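Local coordinates for protein HTH-type transcriptional regulator ascG (Escherichia coli, PDB 3BRQ) that represses transcription of the cryptic asc operon by binding DNA sequence-specifically, as a member of the LacI family of regulators, at residues H61-R67 with R86-E92; V25-T29 with D58-S62; E133-H139 with L291-S295. Residue numbers count along the deposited sequence, not the author numbering.

Contact 1. Residues H61-R67 with R86-E92. With SO4 (sulfate ion), chain F.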
loop_
_atom_site.group_PDB
_atom_site.type_symbol
_atom_site.label_atom_id
_atom_site.label_comp_id
_atom_site.label_asym_id
_atom_site.label_seq_id
_atom_site.Cartn_x
_atom_site.Cartn_y
_atom_site.Cartn_z
ATOM N N HIS B 61 -10.192 -11.210 -10.164
ATOM C CA HIS B 61 -9.849 -12.145 -9.125
ATOM C C HIS B 61 -9.990 -13.634 -9.499
ATOM O O HIS B 61 -10.440 -14.397 -8.627
ATOM C CB HIS B 61 -10.736 -11.876 -7.862
ATOM C CG HIS B 61 -10.039 -12.201 -6.576
ATOM N ND1 HIS B 61 -9.835 -13.499 -6.146
ATOM C CD2 HIS B 61 -9.480 -11.408 -5.633
ATOM C CE1 HIS B 61 -9.176 -13.494 -5.000
ATOM N NE2 HIS B 61 -8.950 -12.238 -4.662
ATOM N N SER B 62 -9.602 -14.000 -10.718
ATOM C CA SER B 62 -9.625 -15.407 -11.172
ATOM C C SER B 62 -8.750 -15.549 -12.426
ATOM O O SER B 62 -8.444 -14.560 -13.047
ATOM C CB SER B 62 -11.060 -15.795 -11.481
ATOM O OG SER B 62 -11.521 -15.055 -12.603
ATOM N N ALA B 63 -8.388 -16.770 -12.831
ATOM C CA ALA B 63 -7.626 -16.958 -14.083
ATOM C C ALA B 63 -8.384 -16.409 -15.294
ATOM O O ALA B 63 -7.807 -15.694 -16.157
ATOM C CB ALA B 63 -7.307 -18.481 -14.322
ATOM N N GLU B 64 -9.667 -16.788 -15.396
ATOM C CA GLU B 64 -10.508 -16.356 -16.494
ATOM C C GLU B 64 -10.590 -14.836 -16.642
ATOM O O GLU B 64 -10.525 -14.311 -17.761
ATOM C CB GLU B 64 -11.930 -16.959 -16.368
ATOM C CG GLU B 64 -12.933 -16.450 -17.473
ATOM C CD GLU B 64 -12.584 -16.880 -18.892
ATOM O OE1 GLU B 64 -11.964 -17.965 -19.069
ATOM O OE2 GLU B 64 -13.008 -16.164 -19.845
ATOM N N GLU B 65 -10.699 -14.121 -15.541
ATOM C CA GLU B 65 -10.780 -12.666 -15.637
ATOM C C GLU B 65 -9.399 -12.011 -15.955
ATOM O O GLU B 65 -9.340 -10.957 -16.590
ATOM C CB GLU B 65 -11.336 -12.101 -14.340
ATOM C CG GLU B 65 -12.882 -12.155 -14.220
ATOM C CD GLU B 65 -13.401 -12.103 -12.782
ATOM O OE1 GLU B 65 -12.746 -12.548 -11.803
ATOM O OE2 GLU B 65 -14.520 -11.635 -12.627
ATOM N N GLU B 66 -8.298 -12.631 -15.498
ATOM C CA GLU B 66 -6.971 -12.157 -15.869
ATOM C C GLU B 66 -6.787 -12.250 -17.365
ATOM O O GLU B 66 -6.347 -11.293 -17.971
ATOM C CB GLU B 66 -5.869 -12.913 -15.117
ATOM C CG GLU B 66 -5.832 -12.631 -13.598
ATOM C CD GLU B 66 -4.949 -13.619 -12.834
ATOM O OE1 GLU B 66 -4.607 -14.703 -13.410
ATOM O OE2 GLU B 66 -4.612 -13.352 -11.654
ATOM N N ARG B 67 -7.165 -13.391 -17.954
ATOM C CA ARG B 67 -7.176 -13.555 -19.393
ATOM C C ARG B 67 -8.074 -12.531 -20.152
ATOM O O ARG B 67 -7.633 -11.920 -21.141
ATOM C CB ARG B 67 -7.593 -14.983 -19.684
ATOM C CG ARG B 67 -7.692 -15.366 -21.115
ATOM C CD ARG B 67 -8.565 -16.631 -21.205
ATOM N NE ARG B 67 -7.748 -17.792 -20.946
ATOM C CZ ARG B 67 -7.817 -18.612 -19.898
ATOM N NH1 ARG B 67 -8.714 -18.466 -18.925
ATOM N NH2 ARG B 67 -6.957 -19.626 -19.845
ATOM N N ARG B 86 -2.096 -13.643 -10.456
ATOM C CA ARG B 86 -2.090 -14.563 -9.339
ATOM C C ARG B 86 -2.551 -15.908 -9.872
ATOM O O ARG B 86 -1.917 -16.926 -9.560
ATOM C CB ARG B 86 -3.040 -14.137 -8.187
ATOM C CG ARG B 86 -3.074 -15.198 -7.062
ATOM C CD ARG B 86 -3.568 -14.726 -5.740
ATOM N NE ARG B 86 -2.644 -13.792 -5.059
ATOM C CZ ARG B 86 -2.963 -13.233 -3.911
ATOM N NH1 ARG B 86 -4.134 -13.586 -3.383
ATOM N NH2 ARG B 86 -2.139 -12.364 -3.279
ATOM N N PHE B 87 -3.630 -15.933 -10.671
ATOM C CA PHE B 87 -4.342 -17.204 -10.948
ATOM C C PHE B 87 -3.938 -17.994 -12.208
ATOM O O PHE B 87 -4.004 -19.240 -12.199
ATOM C CB PHE B 87 -5.872 -17.007 -10.881
ATOM C CG PHE B 87 -6.350 -16.508 -9.540
ATOM C CD1 PHE B 87 -6.570 -17.418 -8.476
ATOM C CD2 PHE B 87 -6.498 -15.146 -9.308
ATOM C CE1 PHE B 87 -6.979 -16.969 -7.233
ATOM C CE2 PHE B 87 -6.905 -14.671 -8.047
ATOM C CZ PHE B 87 -7.141 -15.542 -7.014
ATOM N N LEU B 88 -3.589 -17.320 -13.305
ATOM C CA LEU B 88 -3.264 -18.042 -14.543
ATOM C C LEU B 88 -2.113 -19.014 -14.317
ATOM O O LEU B 88 -1.167 -18.658 -13.650
ATOM C CB LEU B 88 -2.928 -17.103 -15.685
ATOM C CG LEU B 88 -4.096 -16.334 -16.335
ATOM C CD1 LEU B 88 -3.574 -15.049 -17.020
ATOM C CD2 LEU B 88 -4.821 -17.207 -17.349
ATOM N N SER B 89 -2.217 -20.232 -14.841
ATOM C CA SER B 89 -1.108 -21.184 -14.746
ATOM C C SER B 89 -0.032 -20.729 -15.714
ATOM O O SER B 89 -0.297 -20.026 -16.689
ATOM C CB SER B 89 -1.565 -22.571 -15.134
ATOM O OG SER B 89 -1.852 -22.580 -16.499
ATOM N N VAL B 90 1.206 -21.099 -15.437
ATOM C CA VAL B 90 2.321 -20.934 -16.413
ATOM C C VAL B 90 1.965 -21.276 -17.881
ATOM O O VAL B 90 2.180 -20.463 -18.809
ATOM C CB VAL B 90 3.588 -21.674 -15.865
ATOM C CG1 VAL B 90 4.513 -22.202 -16.954
ATOM C CG2 VAL B 90 4.320 -20.719 -14.923
ATOM N N ASP B 91 1.405 -22.469 -18.079
ATOM C CA ASP B 91 0.997 -22.912 -19.383
ATOM C C ASP B 91 -0.055 -22.017 -19.987
ATOM O O ASP B 91 -0.000 -21.767 -21.168
ATOM C CB ASP B 91 0.467 -24.347 -19.337
ATOM C CG ASP B 91 1.556 -25.339 -18.999
ATOM O OD1 ASP B 91 2.722 -25.066 -19.347
ATOM O OD2 ASP B 91 1.249 -26.394 -18.401
ATOM N N GLU B 92 -1.033 -21.583 -19.194
ATOM C CA GLU B 92 -2.012 -20.606 -19.717
ATOM C C GLU B 92 -1.325 -19.332 -20.192
ATOM O O GLU B 92 -1.658 -18.795 -21.243
ATOM C CB GLU B 92 -3.071 -20.277 -18.681
ATOM C CG GLU B 92 -4.076 -21.408 -18.521
ATOM C CD GLU B 92 -5.073 -21.186 -17.370
ATOM O OE1 GLU B 92 -4.669 -20.939 -16.215
ATOM O OE2 GLU B 92 -6.282 -21.270 -17.645
HETATM S S SO4 F . 1.023 -12.996 -5.516
HETATM O O1 SO4 F . 2.022 -14.001 -5.681
HETATM O O2 SO4 F . -0.014 -13.168 -6.568
HETATM O O3 SO4 F . 0.548 -12.954 -4.158
HETATM O O4 SO4 F . 1.715 -11.717 -5.624
HETATM O O HOH W 1 -4.683 -19.400 -22.042
#

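Contact 2. Residues V25-T29 with D58-S62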
loop_
_atom_site.group_PDB
_atom_site.type_symbol
_atom_site.label_atom_id
_atom_site.label_comp_id
_atom_site.label_asym_id
_atom_site.label_seq_id
_atom_site.Cartn_x
_atom_site.Cartn_y
_atom_site.Cartn_z
ATOM N N VAL B 25 -1.863 -5.495 -16.477
ATOM C CA VAL B 25 -3.007 -6.275 -15.929
ATOM C C VAL B 25 -2.532 -6.759 -14.541
ATOM O O VAL B 25 -1.494 -7.409 -14.452
ATOM C CB VAL B 25 -3.369 -7.545 -16.788
ATOM C CG1 VAL B 25 -4.472 -8.370 -16.072
ATOM C CG2 VAL B 25 -3.923 -7.138 -18.100
ATOM N N VAL B 26 -3.262 -6.440 -13.481
ATOM C CA VAL B 26 -2.885 -6.780 -12.110
ATOM C C VAL B 26 -4.153 -7.218 -11.367
ATOM O O VAL B 26 -5.210 -6.592 -11.482
ATOM C CB VAL B 26 -2.215 -5.629 -11.367
ATOM C CG1 VAL B 26 -1.882 -6.003 -9.928
ATOM C CG2 VAL B 26 -0.945 -5.179 -12.107
ATOM N N THR B 27 -4.048 -8.383 -10.707
ATOM C CA THR B 27 -5.148 -8.967 -9.932
ATOM C C THR B 27 -5.517 -8.076 -8.725
ATOM O O THR B 27 -4.651 -7.468 -8.072
ATOM C CB THR B 27 -4.792 -10.450 -9.525
ATOM O OG1 THR B 27 -4.387 -11.168 -10.717
ATOM C CG2 THR B 27 -6.001 -11.194 -9.024
ATOM N N ASN B 28 -6.801 -8.038 -8.401
ATOM C CA ASN B 28 -7.327 -7.268 -7.278
ATOM C C ASN B 28 -7.177 -8.057 -5.957
ATOM O O ASN B 28 -8.145 -8.539 -5.364
ATOM C CB ASN B 28 -8.797 -6.918 -7.560
ATOM C CG ASN B 28 -9.414 -6.033 -6.481
ATOM O OD1 ASN B 28 -8.833 -5.063 -6.078
ATOM N ND2 ASN B 28 -10.587 -6.404 -6.003
ATOM N N THR B 29 -5.942 -8.211 -5.515
ATOM C CA THR B 29 -5.701 -8.921 -4.273
ATOM C C THR B 29 -5.276 -7.908 -3.242
ATOM O O THR B 29 -4.823 -6.814 -3.582
ATOM C CB THR B 29 -4.664 -10.008 -4.425
ATOM O OG1 THR B 29 -3.492 -9.450 -5.024
ATOM C CG2 THR B 29 -5.225 -11.159 -5.326
ATOM N N ASP B 58 -7.924 -3.704 -14.248
ATOM C CA ASP B 58 -8.198 -4.609 -13.155
ATOM C C ASP B 58 -8.223 -6.064 -13.731
ATOM O O ASP B 58 -9.057 -6.398 -14.542
ATOM C CB ASP B 58 -9.573 -4.272 -12.598
ATOM C CG ASP B 58 -9.933 -5.058 -11.361
ATOM O OD1 ASP B 58 -9.044 -5.786 -10.845
ATOM O OD2 ASP B 58 -11.126 -4.925 -10.938
ATOM N N GLY B 59 -7.339 -6.908 -13.281
ATOM C CA GLY B 59 -7.412 -8.348 -13.670
ATOM C C GLY B 59 -8.423 -9.089 -12.784
ATOM O O GLY B 59 -8.665 -10.303 -12.971
ATOM N N LYS B 60 -8.994 -8.363 -11.809
ATOM C CA LYS B 60 -10.090 -8.883 -10.941
ATOM C C LYS B 60 -9.621 -10.012 -10.069
ATOM O O LYS B 60 -8.649 -9.846 -9.346
ATOM C CB LYS B 60 -11.357 -9.245 -11.735
ATOM C CG LYS B 60 -11.847 -8.158 -12.632
ATOM C CD LYS B 60 -13.083 -8.519 -13.421
ATOM C CE LYS B 60 -13.452 -7.290 -14.302
ATOM N NZ LYS B 60 -14.661 -7.531 -15.187
ATOM N N HIS B 61 -10.192 -11.210 -10.164
ATOM C CA HIS B 61 -9.849 -12.145 -9.125
ATOM C C HIS B 61 -9.990 -13.634 -9.499
ATOM O O HIS B 61 -10.440 -14.397 -8.627
ATOM C CB HIS B 61 -10.736 -11.876 -7.862
ATOM C CG HIS B 61 -10.039 -12.201 -6.576
ATOM N ND1 HIS B 61 -9.835 -13.499 -6.146
ATOM C CD2 HIS B 61 -9.480 -11.408 -5.633
ATOM C CE1 HIS B 61 -9.176 -13.494 -5.000
ATOM N NE2 HIS B 61 -8.950 -12.238 -4.662
ATOM N N SER B 62 -9.602 -14.000 -10.718
ATOM C CA SER B 62 -9.625 -15.407 -11.172
ATOM C C SER B 62 -8.750 -15.549 -12.426
ATOM O O SER B 62 -8.444 -14.560 -13.047
ATOM C CB SER B 62 -11.060 -15.795 -11.481
ATOM O OG SER B 62 -11.521 -15.055 -12.603
HETATM O O HOH W 2 -6.627 -4.741 -9.899
#

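Contact 3. Residues E133-H139 with L291-S295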
loop_
_atom_site.group_PDB
_atom_site.type_symbol
_atom_site.label_atom_id
_atom_site.label_comp_id
_atom_site.label_asym_id
_atom_site.label_seq_id
_atom_site.Cartn_x
_atom_site.Cartn_y
_atom_site.Cartn_z
ATOM N N GLU B 133 19.689 -19.010 7.257
ATOM C CA GLU B 133 20.384 -18.060 8.101
ATOM C C GLU B 133 20.004 -18.229 9.563
ATOM O O GLU B 133 20.873 -18.147 10.455
ATOM C CB GLU B 133 20.087 -16.645 7.644
ATOM C CG GLU B 133 20.876 -15.579 8.434
ATOM C CD GLU B 133 21.066 -14.275 7.698
ATOM O OE1 GLU B 133 21.398 -13.264 8.383
ATOM O OE2 GLU B 133 20.911 -14.246 6.449
ATOM N N LEU B 134 18.711 -18.478 9.823
ATOM C CA LEU B 134 18.283 -18.774 11.164
ATOM C C LEU B 134 18.911 -20.055 11.631
ATOM O O LEU B 134 19.442 -20.081 12.742
ATOM C CB LEU B 134 16.734 -18.857 11.289
ATOM C CG LEU B 134 15.957 -17.585 11.021
ATOM C CD1 LEU B 134 14.413 -17.835 10.949
ATOM C CD2 LEU B 134 16.251 -16.493 12.023
ATOM N N ILE B 135 18.845 -21.122 10.830
ATOM C CA ILE B 135 19.432 -22.416 11.223
ATOM C C ILE B 135 20.936 -22.313 11.538
ATOM O O ILE B 135 21.425 -22.859 12.544
ATOM C CB ILE B 135 19.218 -23.525 10.180
ATOM C CG1 ILE B 135 17.713 -23.761 9.936
ATOM C CG2 ILE B 135 19.956 -24.850 10.623
ATOM C CD1 ILE B 135 17.377 -24.663 8.739
ATOM N N ASN B 136 21.671 -21.599 10.695
ATOM C CA ASN B 136 23.118 -21.431 10.914
ATOM C C ASN B 136 23.457 -20.503 12.082
ATOM O O ASN B 136 24.549 -20.632 12.656
ATOM C CB ASN B 136 23.823 -21.011 9.620
ATOM C CG ASN B 136 23.808 -22.115 8.573
ATOM O OD1 ASN B 136 23.331 -21.906 7.439
ATOM N ND2 ASN B 136 24.290 -23.314 8.949
ATOM N N ALA B 137 22.531 -19.597 12.447
ATOM C CA ALA B 137 22.640 -18.848 13.711
ATOM C C ALA B 137 22.228 -19.665 14.951
ATOM O O ALA B 137 22.226 -19.135 16.059
ATOM C CB ALA B 137 21.891 -17.516 13.656
ATOM N N GLY B 138 21.937 -20.959 14.775
ATOM C CA GLY B 138 21.582 -21.828 15.889
ATOM C C GLY B 138 20.105 -22.163 16.140
ATOM O O GLY B 138 19.777 -22.828 17.110
ATOM N N HIS B 139 19.215 -21.736 15.252
ATOM C CA HIS B 139 17.776 -21.962 15.456
ATOM C C HIS B 139 17.352 -23.275 14.857
ATOM O O HIS B 139 17.380 -23.407 13.651
ATOM C CB HIS B 139 16.988 -20.834 14.812
ATOM C CG HIS B 139 17.105 -19.525 15.525
ATOM N ND1 HIS B 139 16.492 -19.283 16.733
ATOM C CD2 HIS B 139 17.742 -18.379 15.194
ATOM C CE1 HIS B 139 16.742 -18.045 17.114
ATOM N NE2 HIS B 139 17.470 -17.465 16.182
ATOM N N LEU B 291 16.115 -9.800 15.044
ATOM C CA LEU B 291 16.820 -11.039 14.810
ATOM C C LEU B 291 18.096 -11.116 15.658
ATOM O O LEU B 291 18.915 -10.188 15.615
ATOM C CB LEU B 291 17.125 -11.182 13.315
ATOM C CG LEU B 291 17.955 -12.386 12.833
ATOM C CD1 LEU B 291 17.190 -13.661 13.031
ATOM C CD2 LEU B 291 18.281 -12.189 11.359
ATOM N N ILE B 292 18.238 -12.221 16.410
ATOM C CA ILE B 292 19.490 -12.609 17.080
ATOM C C ILE B 292 19.553 -14.126 17.364
ATOM O O ILE B 292 18.598 -14.843 17.097
ATOM C CB ILE B 292 19.663 -11.883 18.401
ATOM C CG1 ILE B 292 18.672 -12.411 19.437
ATOM C CG2 ILE B 292 19.568 -10.352 18.207
ATOM C CD1 ILE B 292 19.049 -12.082 20.875
ATOM N N ALA B 293 20.661 -14.627 17.909
ATOM C CA ALA B 293 20.755 -16.080 18.227
ATOM C C ALA B 293 19.755 -16.488 19.335
ATOM O O ALA B 293 19.249 -15.620 20.056
ATOM C CB ALA B 293 22.192 -16.467 18.623
ATOM N N PRO B 294 19.472 -17.798 19.487
ATOM C CA PRO B 294 18.587 -18.158 20.617
ATOM C C PRO B 294 19.329 -17.979 21.974
ATOM O O PRO B 294 20.513 -17.588 21.975
ATOM C CB PRO B 294 18.212 -19.629 20.327
ATOM C CG PRO B 294 19.272 -20.135 19.427
ATOM C CD PRO B 294 19.927 -18.975 18.726
ATOM N N SER B 295 18.653 -18.230 23.105
ATOM C CA SER B 295 19.281 -18.045 24.440
ATOM C C SER B 295 19.612 -19.356 25.175
ATOM O O SER B 295 18.733 -20.196 25.414
ATOM C CB SER B 295 18.438 -17.118 25.336
ATOM O OG SER B 295 17.098 -17.572 25.456
#

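Contact 1. Residues H61-R67 with R86-E92
The carboxylate of Glu66 gathers three consecutive backbone amides from the loop ahead of helix 90-98. Its OE2 accepts from Arg86 N at 2.8 Å and from Phe87 N at 2.9 Å, the latter nearly linear at 173°, while OE1 takes Leu88 N at 2.8 Å. OE2 is also hydrogen-bonded to the hydroxyl of Thr27, so this buried acid is satisfied by neutral groups, three main-chain amides and a hydroxyl, with no cation of the two segments paired to it. Beside it, Ala63 N lies 3.2 Å from Phe87 CB, and the His61 and Phe87 rings meet obliquely, with planes at 46°.

Further along, Arg67 NH2 donates to Glu92 OE2 at 2.8 Å in a salt bridge, with Leu88 CD2 over one guanidinium face; a weak bridge from Arg67 NH1 to Glu64 OE1 at 3.3 Å makes a three-residue network. A water joins Arg67 NH2 to Glu92 O. The other oxygen, Glu92 OE1, accepts from Ser89 N at 2.9 Å while Glu92 N donates to Ser89 OG at 3.0 Å, a capping box. Ser62 OG N-caps helix 63-75 by accepting from Glu65 N at 3.2 Å.

Arg86 NE and NH2 donate to a sulfate, probably from the crystallisation liquor, also held by Tyr84, Ser151 and Thr153, consistent with the effector cleft between the two subdomains of LacI-type repressors.

Contact 2. Residues V25-T29 with D58-S62
His61 brings its ring up to the carbonyl of Asn28 and the methyl of Thr29: its CD2 lies 3.2 Å from Asn28 O, near the ring plane, and its NE2 is 3.9 Å from Thr29 CG2. Asn28 is the centre of an inverse gamma turn, closed weakly from Thr29 N to Thr27 O at 3.0 Å, which turns the chain at this residue.

The backbones also pair directly. Gly59 N donates to Val26 O (2.8 Å, 161°) and the turn's central residue adds a second bond, Asn28 N to Lys60 O (2.8 Å, 158°). The strand segments run in the same sense, 36° apart, with their axes 4.5 Å apart at closest approach. They are neighbouring strands of the N-terminal parallel sheet, 53-60 being an outermost strand within the chain, and helix 36-49 makes the connection of this beta-alpha-beta unit.

The close fit depends on Gly59: an ideal CB there would lie only 3.0 Å from Val25 CG1 and 3.3 Å from Val26 O. Asp58 OD1 accepts from Lys60 N at 2.8 Å, an Asx turn, and the same OD1 sits 3.5 Å from Asn28 CB. A water lies 2.8 Å from both Val26 O and Asp58 OD1. Across strand 21-27 from this pairing, the backbone of Val25 is hydrogen-bonded to Met82 and Tyr84. Residues of the second subunit, among them its Ala44, Arg45 and Glu48, pack on Asn28, Asp58, Lys60 and His61.

Contact 3. Residues E133-H139 with L291-S295
This is a tertiary packing contact between a helix C-terminus and the C-terminal tail of the chain, on the subdomain that carries the mixed sheet. Helix 123-136 ends in a Schellman motif: His139 N donates to Leu134 O and Gly138 N to Ile135 O, both at 3.0 Å, with Gly138 at positive phi (101°), where a CB would jam against the preceding carbonyl. The turn delivers His139 to the tail. Its NE2 donates to Ile292 O at 3.0 Å and 153°, and Pro294 CD sits 3.8 Å from the ring centroid, 16° off the normal, a CH-pi contact over the face. Pro294 CD also lies 3.5 Å from Ala137 O. His139 ND1 is hydrogen-bonded to Ser202 and Glu133 forms a salt bridge with Arg287. The segments rest on three strands: Leu134 touches Ala203 and Val205 of 203-206, Leu134 and Leu291 both touch Ile233 of 231-235, and Glu133 and Leu291 touch Leu285 of 284-286.

How the contacts relate
Contacts 1 and 2 adjoin on the same side of the chain's centre, their centres 9 Å apart. They share His61 and Ser62, where strand 53-60 passes into helix 63-75, and are joined by a probable hydrogen bond between Glu66 OE2 and Thr27 OG1, 2.4 Å apart. Contact 2 is the buried one, built on main-chain pairing within the parallel sheet; contact 1, partly buried, relies instead on carboxylates receiving amides and a guanidinium. Contact 3 lies on the opposite side of the centre, at least 38 Å from either by centres, in the other subdomain. More exposed, it combines a single cross-segment hydrogen bond with a proline packed on a ring face.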